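Local coordinates for putative lipoprotein (Bacteroides thetaiotaomicron, PDB 4Q1Z) that is of unknown function but, as a two-domain putative lipoprotein of the DUF4876 family, is probably tethered by a lipid to a membrane of this gut bacterium, at residues F131-Y135 against V385-A391; I134-S138 against T365-Q369; T259-G263 against G337-C341. All blocks are in the same frame, centred on the assembly; numbering follows the deposited sequence.

Contact 1. Residues F131-Y135 against V385-A391; sequences FYEIY and VMRRNGA
One face of strand 131-136 is covered here by the loop that follows edge strand 378-382, with Phe131, Glu133 and Tyr135 all directed at residues 385-391. Phe131 and Met386, a selenomethionine in the crystal, form a Met-aromatic contact. Met386 CG lies over the ring of Phe131, 4.1 Å from its centroid, while Met386 SE stands farther off at 5.0 Å, almost on the ring normal. The carbonyl oxygen of Val385 reaches the ring's edge, 3.7 Å from Phe131 CZ. Glu133 supplies the polar centre. With CG anti to the backbone N (chi1 -179°) and the chain extended, its carboxylate reaches the loop, and Glu133 OE1 accepts from Arg387 N at 2.9 Å in a nearly straight bond on the syn side. Water 1, 2.8 Å from Glu133 OE1, accepts from Arg388 N and probably extends the link. Glutamate suits this buried place because OE2 has partners too, Ser195 OG and a salt bridge to Lys111 of the adjacent strand, which probably favour the charged form. Small Ala391 fits beside both acid and tyrosine, its CB 4.3 Å from Tyr135 CE1. An irregular loop, held by one backbone amide directly and by the next through water, thus packs onto a strand inside the mixed beta sheet.

Contact 2. Residues I134-S138 against T365-Q369; sequences IYNNS and TYIYQ
Tyr135 and Asn137, at the end of strand 131-136, grip residues 365-369, and the packing is close where the Tyr135 and Tyr368 rings meet. Tyr368 drives its edge into one face of the Tyr135 ring, a T-shaped stack with centroids 4.8 Å apart and planes at 74°; Tyr368 CD1 comes within 3.5 Å of Tyr135 CE2. Tyr135, its CG anti to the backbone N (chi1 -178°), also donates from OH to Tyr366 O at 2.7 Å. Beside it, Asn137 OD1 accepts from Tyr368 N at 2.8 Å, on a lone pair in the carbonyl plane, and Asn137 ND2 donates to Tyr368 O at 3.2 Å, an oxygen somewhat out of the Asn137 amide plane. Asparagine suits this spot because one flat group offers both an acceptor and a donor; ND2 also reaches Ser106 O. Asn136 OD1 accepts from Ser138 N and OG, turning the chain in an Asx turn. The looser side holds the partly exposed Thr365 and Tyr366, whose ring leads away; there water 2, 2.9 Å from Tyr135 OH, joins that hydroxyl to Tyr366 N. Asn137 and Ile367 also touch strand 95-105, which places the contact at the junction of the protein's two large beta sheets.

Contact 3. Residues T259-G263 against G337-C341; sequences TSVFG and GATYC
The type I beta turn Ser260-Gly263, just ahead of strand 265-269, presents its two central residues, Val261 and Phe262, to the loop 337-341 that leads into strand 344-347. Val261 points toward that loop and divides its two methyl groups between neighbours. Val261 CG2 meets the methyl of Thr339, with 3.7 Å between the two CG2 atoms, and lies 4.0 Å from Tyr340 CE2; Val261 CG1 rests near the phenol end, 3.8 Å from Tyr340 OH. A chi1 of -61°, which sets CG1 beside the backbone N and CG2 between N and the carbonyl carbon, accounts for this division. Phe262 contributes a ring face: Thr339 CG2 sits over it in a CH-pi contact, 3.8 Å from the centroid and 27° off the normal. Threonine fits because its methyl can serve valine and phenylalanine at once. Both loops lead into strands of the large mixed sheet, 265-269 and 344-347, which lie near its two edges in strand order, and the contact joins these loops at the surface. The turn is closed by Gly263 N donating to Ser260 O at 3.0 Å, and its last position has backbone angles at which a CB would press on the preceding carbonyl, hence glycine. An alanine in place of Val261 would remove both CG methyls and would probably leave the Thr339 methyl and the Tyr340 ring without their apolar partner, freeing that ring to shift. Polar contact between the loops goes through water 3, which lies 2.8 Å from both Val261 O and Ala338 O; with further acceptors nearby, which of them receive its two protons is uncertain. Phe262 and Thr339 also touch a neighbouring molecule in the crystal, so the exact pose of the phenylalanine ring may owe something to the lattice.

In the fold
Contacts 1 and 2 both start from strand 131-136 and lie near the middle of the chain, contact 2 the more buried; contact 3 is a surface meeting of two loops, its centre about 19 Å from that of contact 1 and 26 Å from that of contact 2. Chemistry follows place. In contacts 1 and 2, a carboxylate, an amide and a phenol hydrogen-bond to backbone atoms, whereas the surface pair relies on methyl and ring packing plus a water. Asn389 ND2 lies 2.9 Å from Tyr368 OH, tying contacts 1 and 2 together, and Tyr132 on the same strand, whose OH hydrogen-bonds to Thr259 OG1, links the strand of contact 1 to the turn of contact 3.

Contact 1. Residues F131-Y135 against V385-A391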
loop_
_atom_site.group_PDB
_atom_site.type_symbol
_atom_site.label_atom_id
_atom_site.label_comp_id
_atom_site.label_asym_id
_atom_site.label_seq_id
_atom_site.Cartn_x
_atom_site.Cartn_y
_atom_site.Cartn_z
ATOM N N PHE A 131 -9.076 4.766 10.324
ATOM C CA PHE A 131 -8.088 3.701 10.171
ATOM C C PHE A 131 -7.537 3.680 8.730
ATOM O O PHE A 131 -8.170 4.183 7.794
ATOM C CB PHE A 131 -8.625 2.311 10.607
ATOM C CG PHE A 131 -9.484 1.574 9.603
ATOM C CD1 PHE A 131 -8.909 0.714 8.667
ATOM C CD2 PHE A 131 -10.867 1.753 9.578
ATOM C CE1 PHE A 131 -9.704 0.030 7.735
ATOM C CE2 PHE A 131 -11.661 1.059 8.658
ATOM C CZ PHE A 131 -11.073 0.189 7.754
ATOM N N TYR A 132 -6.338 3.086 8.587
ATOM C CA TYR A 132 -5.497 2.952 7.393
ATOM C C TYR A 132 -4.996 1.541 7.338
ATOM O O TYR A 132 -4.336 1.105 8.276
ATOM C CB TYR A 132 -4.281 3.935 7.483
ATOM C CG TYR A 132 -4.670 5.335 7.907
ATOM C CD1 TYR A 132 -4.710 5.691 9.255
ATOM C CD2 TYR A 132 -5.080 6.277 6.969
ATOM C CE1 TYR A 132 -5.135 6.952 9.655
ATOM C CE2 TYR A 132 -5.520 7.538 7.361
ATOM C CZ TYR A 132 -5.525 7.879 8.705
ATOM O OH TYR A 132 -5.917 9.137 9.098
ATOM N N GLU A 133 -5.362 0.800 6.297
ATOM C CA GLU A 133 -4.941 -0.583 6.145
ATOM C C GLU A 133 -3.939 -0.658 4.997
ATOM O O GLU A 133 -4.240 -0.273 3.880
ATOM C CB GLU A 133 -6.137 -1.509 5.958
ATOM C CG GLU A 133 -5.762 -2.969 5.811
ATOM C CD GLU A 133 -6.914 -3.956 5.766
ATOM O OE1 GLU A 133 -8.008 -3.633 6.285
ATOM O OE2 GLU A 133 -6.720 -5.055 5.199
ATOM N N ILE A 134 -2.727 -1.104 5.334
ATOM C CA ILE A 134 -1.507 -1.283 4.539
ATOM C C ILE A 134 -1.412 -2.766 4.186
ATOM O O ILE A 134 -1.626 -3.591 5.058
ATOM C CB ILE A 134 -0.336 -0.758 5.445
ATOM C CG1 ILE A 134 -0.312 0.754 5.493
ATOM C CG2 ILE A 134 1.039 -1.338 5.153
ATOM C CD1 ILE A 134 -0.538 1.365 4.132
ATOM N N TYR A 135 -1.141 -3.105 2.913
ATOM C CA TYR A 135 -1.087 -4.493 2.428
ATOM C C TYR A 135 0.238 -4.814 1.734
ATOM O O TYR A 135 0.748 -4.006 0.952
ATOM C CB TYR A 135 -2.265 -4.730 1.454
ATOM C CG TYR A 135 -2.426 -6.122 0.856
ATOM C CD1 TYR A 135 -3.048 -7.144 1.570
ATOM C CD2 TYR A 135 -2.093 -6.373 -0.477
ATOM C CE1 TYR A 135 -3.255 -8.407 1.004
ATOM C CE2 TYR A 135 -2.283 -7.634 -1.050
ATOM C CZ TYR A 135 -2.881 -8.643 -0.310
ATOM O OH TYR A 135 -3.091 -9.884 -0.872
ATOM N N VAL A 385 -14.558 -1.959 5.980
ATOM C CA VAL A 385 -14.311 -3.340 6.410
ATOM C C VAL A 385 -12.832 -3.468 6.728
ATOM O O VAL A 385 -12.007 -2.954 5.976
ATOM C CB VAL A 385 -14.784 -4.408 5.371
ATOM C CG1 VAL A 385 -14.309 -5.811 5.749
ATOM C CG2 VAL A 385 -16.309 -4.399 5.211
HETATM N N MSE A 386 -12.497 -4.141 7.846
HETATM C CA MSE A 386 -11.107 -4.421 8.223
HETATM C C MSE A 386 -10.714 -5.820 7.736
HETATM O O MSE A 386 -11.432 -6.792 8.021
HETATM C CB MSE A 386 -10.911 -4.297 9.728
HETATM C CG MSE A 386 -10.556 -2.890 10.159
HETATM SE SE MSE A 386 -10.849 -2.714 12.050
HETATM C CE MSE A 386 -9.343 -3.653 12.803
ATOM N N ARG A 387 -9.581 -5.915 6.989
ATOM C CA ARG A 387 -9.042 -7.150 6.415
ATOM C C ARG A 387 -10.054 -7.732 5.383
ATOM O O ARG A 387 -10.354 -8.929 5.371
ATOM C CB ARG A 387 -8.651 -8.170 7.516
ATOM C CG ARG A 387 -7.479 -7.705 8.384
ATOM C CD ARG A 387 -7.208 -8.632 9.550
ATOM N NE ARG A 387 -6.390 -7.964 10.561
ATOM C CZ ARG A 387 -6.845 -7.489 11.715
ATOM N NH1 ARG A 387 -8.114 -7.662 12.056
ATOM N NH2 ARG A 387 -6.025 -6.871 12.556
ATOM N N ARG A 388 -10.565 -6.855 4.503
ATOM C CA ARG A 388 -11.495 -7.222 3.434
ATOM C C ARG A 388 -10.783 -8.164 2.452
ATOM O O ARG A 388 -9.559 -8.079 2.313
ATOM C CB ARG A 388 -12.013 -5.954 2.714
ATOM C CG ARG A 388 -13.215 -6.191 1.795
ATOM C CD ARG A 388 -13.446 -5.064 0.813
ATOM N NE ARG A 388 -13.712 -3.795 1.488
ATOM C CZ ARG A 388 -14.919 -3.349 1.821
ATOM N NH1 ARG A 388 -16.003 -4.070 1.546
ATOM N NH2 ARG A 388 -15.056 -2.180 2.425
ATOM N N ASN A 389 -11.553 -9.065 1.789
ATOM C CA ASN A 389 -11.088 -10.070 0.816
ATOM C C ASN A 389 -9.987 -10.953 1.403
ATOM O O ASN A 389 -8.976 -11.197 0.736
ATOM C CB ASN A 389 -10.595 -9.445 -0.512
ATOM C CG ASN A 389 -11.409 -8.318 -1.060
ATOM O OD1 ASN A 389 -12.641 -8.359 -1.097
ATOM N ND2 ASN A 389 -10.720 -7.302 -1.557
ATOM N N GLY A 390 -10.187 -11.392 2.644
ATOM C CA GLY A 390 -9.285 -12.284 3.354
ATOM C C GLY A 390 -7.851 -11.839 3.536
ATOM O O GLY A 390 -6.945 -12.664 3.441
ATOM N N ALA A 391 -7.614 -10.556 3.812
ATOM C CA ALA A 391 -6.260 -10.103 4.133
ATOM C C ALA A 391 -5.877 -10.728 5.496
ATOM O O ALA A 391 -6.730 -10.830 6.387
ATOM C CB ALA A 391 -6.215 -8.589 4.176
HETATM O O HOH W 1 -9.826 -3.958 4.159
#

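Contact 2. Residues I134-S138 against T365-Q369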
loop_
_atom_site.group_PDB
_atom_site.type_symbol
_atom_site.label_atom_id
_atom_site.label_comp_id
_atom_site.label_asym_id
_atom_site.label_seq_id
_atom_site.Cartn_x
_atom_site.Cartn_y
_atom_site.Cartn_z
ATOM N N ILE A 134 -2.727 -1.104 5.334
ATOM C CA ILE A 134 -1.507 -1.283 4.539
ATOM C C ILE A 134 -1.412 -2.766 4.186
ATOM O O ILE A 134 -1.626 -3.591 5.058
ATOM C CB ILE A 134 -0.336 -0.758 5.445
ATOM C CG1 ILE A 134 -0.312 0.754 5.493
ATOM C CG2 ILE A 134 1.039 -1.338 5.153
ATOM C CD1 ILE A 134 -0.538 1.365 4.132
ATOM N N TYR A 135 -1.141 -3.105 2.913
ATOM C CA TYR A 135 -1.087 -4.493 2.428
ATOM C C TYR A 135 0.238 -4.814 1.734
ATOM O O TYR A 135 0.748 -4.006 0.952
ATOM C CB TYR A 135 -2.265 -4.730 1.454
ATOM C CG TYR A 135 -2.426 -6.122 0.856
ATOM C CD1 TYR A 135 -3.048 -7.144 1.570
ATOM C CD2 TYR A 135 -2.093 -6.373 -0.477
ATOM C CE1 TYR A 135 -3.255 -8.407 1.004
ATOM C CE2 TYR A 135 -2.283 -7.634 -1.050
ATOM C CZ TYR A 135 -2.881 -8.643 -0.310
ATOM O OH TYR A 135 -3.091 -9.884 -0.872
ATOM N N ASN A 136 0.779 -6.018 2.004
ATOM C CA ASN A 136 1.968 -6.498 1.317
ATOM C C ASN A 136 1.478 -7.109 0.018
ATOM O O ASN A 136 0.937 -8.228 0.006
ATOM C CB ASN A 136 2.783 -7.466 2.157
ATOM C CG ASN A 136 4.052 -7.966 1.486
ATOM O OD1 ASN A 136 4.286 -7.772 0.288
ATOM N ND2 ASN A 136 4.909 -8.624 2.246
ATOM N N ASN A 137 1.593 -6.320 -1.063
ATOM C CA ASN A 137 1.142 -6.660 -2.417
ATOM C C ASN A 137 2.271 -7.339 -3.252
ATOM O O ASN A 137 2.033 -7.773 -4.379
ATOM C CB ASN A 137 0.671 -5.356 -3.076
ATOM C CG ASN A 137 -0.382 -5.474 -4.127
ATOM O OD1 ASN A 137 -1.392 -6.173 -3.979
ATOM N ND2 ASN A 137 -0.195 -4.723 -5.191
ATOM N N SER A 138 3.478 -7.468 -2.658
ATOM C CA SER A 138 4.688 -7.992 -3.278
ATOM C C SER A 138 4.844 -9.553 -3.197
ATOM O O SER A 138 4.040 -10.263 -2.572
ATOM C CB SER A 138 5.910 -7.297 -2.675
ATOM O OG SER A 138 6.463 -7.950 -1.542
ATOM N N THR A 365 -2.782 -15.400 -3.115
ATOM C CA THR A 365 -3.228 -14.097 -2.605
ATOM C C THR A 365 -3.599 -13.094 -3.704
ATOM O O THR A 365 -3.164 -13.189 -4.855
ATOM C CB THR A 365 -2.152 -13.481 -1.692
ATOM O OG1 THR A 365 -0.910 -13.422 -2.399
ATOM C CG2 THR A 365 -1.978 -14.256 -0.378
ATOM N N TYR A 366 -4.400 -12.107 -3.308
ATOM C CA TYR A 366 -4.854 -11.036 -4.162
ATOM C C TYR A 366 -3.766 -10.018 -4.424
ATOM O O TYR A 366 -2.874 -9.813 -3.601
ATOM C CB TYR A 366 -6.057 -10.342 -3.533
ATOM C CG TYR A 366 -7.310 -11.185 -3.534
ATOM C CD1 TYR A 366 -7.878 -11.623 -4.725
ATOM C CD2 TYR A 366 -7.936 -11.536 -2.346
ATOM C CE1 TYR A 366 -9.040 -12.386 -4.736
ATOM C CE2 TYR A 366 -9.099 -12.298 -2.344
ATOM C CZ TYR A 366 -9.645 -12.726 -3.544
ATOM O OH TYR A 366 -10.803 -13.465 -3.561
ATOM N N ILE A 367 -3.838 -9.407 -5.611
ATOM C CA ILE A 367 -2.988 -8.317 -6.072
ATOM C C ILE A 367 -3.974 -7.174 -6.263
ATOM O O ILE A 367 -5.052 -7.376 -6.827
ATOM C CB ILE A 367 -2.148 -8.692 -7.337
ATOM C CG1 ILE A 367 -1.212 -9.894 -7.042
ATOM C CG2 ILE A 367 -1.344 -7.492 -7.857
ATOM C CD1 ILE A 367 -0.705 -10.669 -8.258
ATOM N N TYR A 368 -3.659 -6.019 -5.690
ATOM C CA TYR A 368 -4.498 -4.824 -5.731
ATOM C C TYR A 368 -3.951 -3.883 -6.778
ATOM O O TYR A 368 -2.735 -3.794 -6.968
ATOM C CB TYR A 368 -4.599 -4.177 -4.325
ATOM C CG TYR A 368 -5.443 -5.023 -3.387
ATOM C CD1 TYR A 368 -4.909 -6.139 -2.751
ATOM C CD2 TYR A 368 -6.803 -4.774 -3.227
ATOM C CE1 TYR A 368 -5.707 -6.991 -1.986
ATOM C CE2 TYR A 368 -7.604 -5.597 -2.436
ATOM C CZ TYR A 368 -7.057 -6.725 -1.840
ATOM O OH TYR A 368 -7.849 -7.576 -1.090
ATOM N N GLN A 369 -4.871 -3.210 -7.493
ATOM C CA GLN A 369 -4.606 -2.267 -8.578
ATOM C C GLN A 369 -3.968 -0.979 -8.070
ATOM O O GLN A 369 -4.496 -0.362 -7.149
ATOM C CB GLN A 369 -5.922 -1.945 -9.306
ATOM C CG GLN A 369 -5.746 -1.050 -10.532
ATOM C CD GLN A 369 -7.052 -0.601 -11.109
ATOM O OE1 GLN A 369 -7.862 -1.403 -11.602
ATOM N NE2 GLN A 369 -7.255 0.701 -11.111
HETATM O O HOH W 2 -5.104 -11.810 -0.146
#

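Contact 3. Residues T259-G263 against G337-C341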
loop_
_atom_site.group_PDB
_atom_site.type_symbol
_atom_site.label_atom_id
_atom_site.label_comp_id
_atom_site.label_asym_id
_atom_site.label_seq_id
_atom_site.Cartn_x
_atom_site.Cartn_y
_atom_site.Cartn_z
ATOM N N THR A 259 -7.029 13.265 11.046
ATOM C CA THR A 259 -6.809 13.736 9.679
ATOM C C THR A 259 -8.188 14.315 9.187
ATOM O O THR A 259 -9.219 14.043 9.790
ATOM C CB THR A 259 -6.164 12.639 8.802
ATOM O OG1 THR A 259 -7.029 11.517 8.620
ATOM C CG2 THR A 259 -4.824 12.174 9.346
ATOM N N SER A 260 -8.189 15.175 8.162
ATOM C CA SER A 260 -9.401 15.820 7.626
ATOM C C SER A 260 -10.552 14.825 7.364
ATOM O O SER A 260 -10.379 13.853 6.615
ATOM C CB SER A 260 -9.070 16.568 6.337
ATOM O OG SER A 260 -10.024 17.576 6.064
ATOM N N VAL A 261 -11.726 15.079 7.991
ATOM C CA VAL A 261 -12.949 14.281 7.800
ATOM C C VAL A 261 -13.494 14.574 6.356
ATOM O O VAL A 261 -14.361 13.850 5.855
ATOM C CB VAL A 261 -14.013 14.475 8.928
ATOM C CG1 VAL A 261 -13.461 14.063 10.301
ATOM C CG2 VAL A 261 -14.559 15.904 8.969
ATOM N N PHE A 262 -12.921 15.594 5.668
ATOM C CA PHE A 262 -13.221 15.907 4.270
ATOM C C PHE A 262 -12.302 15.171 3.299
ATOM O O PHE A 262 -12.396 15.400 2.114
ATOM C CB PHE A 262 -13.044 17.398 4.010
ATOM C CG PHE A 262 -14.039 18.301 4.672
ATOM C CD1 PHE A 262 -15.339 18.404 4.187
ATOM C CD2 PHE A 262 -13.670 19.087 5.757
ATOM C CE1 PHE A 262 -16.267 19.260 4.796
ATOM C CE2 PHE A 262 -14.590 19.956 6.359
ATOM C CZ PHE A 262 -15.883 20.040 5.872
ATOM N N GLY A 263 -11.377 14.366 3.791
ATOM C CA GLY A 263 -10.383 13.698 2.971
ATOM C C GLY A 263 -9.032 14.340 3.176
ATOM O O GLY A 263 -8.869 15.564 3.037
ATOM N N GLY A 337 -17.666 12.063 -0.563
ATOM C CA GLY A 337 -18.606 13.144 -0.823
ATOM C C GLY A 337 -19.342 13.740 0.341
ATOM O O GLY A 337 -20.129 14.654 0.147
ATOM N N ALA A 338 -19.101 13.246 1.540
ATOM C CA ALA A 338 -19.743 13.777 2.741
ATOM C C ALA A 338 -18.924 13.496 3.975
ATOM O O ALA A 338 -18.121 12.565 3.983
ATOM C CB ALA A 338 -21.128 13.173 2.904
ATOM N N THR A 339 -19.132 14.305 5.022
ATOM C CA THR A 339 -18.516 14.080 6.312
ATOM C C THR A 339 -19.512 13.305 7.176
ATOM O O THR A 339 -20.735 13.463 7.028
ATOM C CB THR A 339 -18.056 15.385 6.980
ATOM O OG1 THR A 339 -19.167 16.232 7.301
ATOM C CG2 THR A 339 -17.011 16.113 6.175
ATOM N N TYR A 340 -18.970 12.464 8.029
ATOM C CA TYR A 340 -19.717 11.723 9.013
ATOM C C TYR A 340 -20.804 10.866 8.427
ATOM O O TYR A 340 -21.881 10.817 8.949
ATOM C CB TYR A 340 -20.249 12.651 10.099
ATOM C CG TYR A 340 -19.162 13.389 10.816
ATOM C CD1 TYR A 340 -18.383 12.773 11.758
ATOM C CD2 TYR A 340 -18.890 14.686 10.518
ATOM C CE1 TYR A 340 -17.373 13.446 12.394
ATOM C CE2 TYR A 340 -17.887 15.361 11.148
ATOM C CZ TYR A 340 -17.130 14.732 12.078
ATOM O OH TYR A 340 -16.147 15.423 12.697
ATOM N N CYS A 341 -20.490 10.171 7.344
ATOM C CA CYS A 341 -21.439 9.291 6.669
ATOM C C CYS A 341 -21.105 7.806 6.884
ATOM O O CYS A 341 -21.889 6.941 6.478
ATOM C CB CYS A 341 -21.576 9.634 5.186
ATOM S SG CYS A 341 -20.066 9.442 4.224
HETATM O O HOH W 3 -15.594 13.505 3.417
#